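Local coordinates for extracellular haem-binding protein (PDB 3FPW), which binds and degrades haem outside the cell and, as an oligomer, interacts with its cognate two-component sensor kinase, at the interface of chains A and B. Sequence-based numbering; all coordinates share one arbitrary frame. Chains: chain A/B, Extracellular haem-binding protein.

The interface of chains A and B. Residues chain A 60-63; chain B 60-63.
A:Ser62 and B:Ser62 face each other across a molecular two-fold axis, where strand 59-65 of one chain runs antiparallel to the same strand of the other. Their backbones form a reciprocal pair: A:Ser62 N donates to B:Ser62 O at 2.9 Å in a fairly straight bond, and B:Ser62 N returns the same bond to A:Ser62 O. Both hydroxyls point to one face of the paired strands. Each OG lies between its own backbone N and carbonyl carbon (chi1 58°), which brings A:Ser62 OG to 3.0 Å from B:Ser62 OG, a hydrogen bond in which either hydroxyl can donate.

The opposite face carries A:Gln61 and B:Gln61, the residues of this patch with most surface buried, together with the threonines they pair with. Each glutamine side chain leaves its strand with CG anti to the carbonyl carbon (chi1 -53°), then bends at chi2 and reaches over the partner strand toward its threonine. The methylene CB of A:Gln61 lies 3.7 Å from B:Ser62 O, and the amide end arrives beside B:Thr63. There NE2 turns toward the threonine hydroxyl, but the modelled separation is too short to be reliable, leaving the detail of this polar contact doubtful. The two glutamine side chains cross at about a right angle, their amide planes 78° apart, and the carbonyl oxygens A:Gln61 OE1 and B:Gln61 OE1 are 3.8 Å apart. The methyl CG2 of B:Thr63 packs loosely beside A:Thr60 O, at 4.0 Å. This intermolecular strand pairing joins two subunits of the octameric assembly and probably contributes to the oligomeric state required for interaction with the sensor kinase.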
# COMPACT_ATOMS: atom_id res chain seq x y z
N THR A 60 -31.01 -11.72 1.37
CA THR A 60 -30.58 -13.10 1.25
C THR A 60 -29.71 -13.43 2.47
O THR A 60 -29.24 -12.54 3.16
CB THR A 60 -29.86 -13.36 -0.10
OG1 THR A 60 -29.53 -14.75 -0.19
CG2 THR A 60 -28.61 -12.54 -0.23
N GLN A 61 -29.54 -14.72 2.75
CA GLN A 61 -28.75 -15.14 3.92
C GLN A 61 -27.47 -15.83 3.49
O GLN A 61 -27.44 -16.47 2.46
CB GLN A 61 -29.54 -16.14 4.76
CG GLN A 61 -30.92 -15.65 5.15
CD GLN A 61 -30.96 -15.17 6.56
OE1 GLN A 61 -31.11 -15.96 7.50
NE2 GLN A 61 -30.85 -13.86 6.74
N SER A 62 -26.42 -15.70 4.29
CA SER A 62 -25.26 -16.56 4.09
C SER A 62 -24.93 -17.27 5.41
O SER A 62 -25.37 -16.85 6.47
CB SER A 62 -24.09 -15.73 3.63
OG SER A 62 -23.85 -14.76 4.60
N THR A 63 -24.13 -18.34 5.33
CA THR A 63 -23.78 -19.18 6.47
C THR A 63 -22.29 -19.04 6.80
O THR A 63 -21.46 -18.90 5.89
CB THR A 63 -24.10 -20.65 6.17
OG1 THR A 63 -25.52 -20.77 5.93
CG2 THR A 63 -23.68 -21.57 7.33
N THR B 60 -23.51 -20.10 12.01
CA THR B 60 -24.43 -19.00 12.25
C THR B 60 -24.77 -18.36 10.90
O THR B 60 -24.06 -18.57 9.91
CB THR B 60 -23.87 -18.00 13.29
OG1 THR B 60 -24.86 -16.99 13.54
CG2 THR B 60 -22.60 -17.35 12.80
N GLN B 61 -25.86 -17.62 10.84
CA GLN B 61 -26.28 -16.98 9.59
C GLN B 61 -26.16 -15.48 9.67
O GLN B 61 -26.32 -14.91 10.74
CB GLN B 61 -27.75 -17.30 9.30
CG GLN B 61 -28.07 -18.78 9.33
CD GLN B 61 -28.18 -19.35 7.95
OE1 GLN B 61 -29.23 -19.26 7.31
NE2 GLN B 61 -27.10 -19.97 7.48
N SER B 62 -25.89 -14.83 8.54
CA SER B 62 -26.04 -13.38 8.50
C SER B 62 -26.95 -13.00 7.32
O SER B 62 -27.16 -13.80 6.42
CB SER B 62 -24.68 -12.73 8.34
OG SER B 62 -24.11 -13.23 7.17
N THR B 63 -27.46 -11.78 7.33
CA THR B 63 -28.42 -11.29 6.34
C THR B 63 -27.78 -10.18 5.49
O THR B 63 -26.99 -9.38 5.99
CB THR B 63 -29.68 -10.74 7.03
OG1 THR B 63 -30.30 -11.80 7.77
CG2 THR B 63 -30.68 -10.15 6.00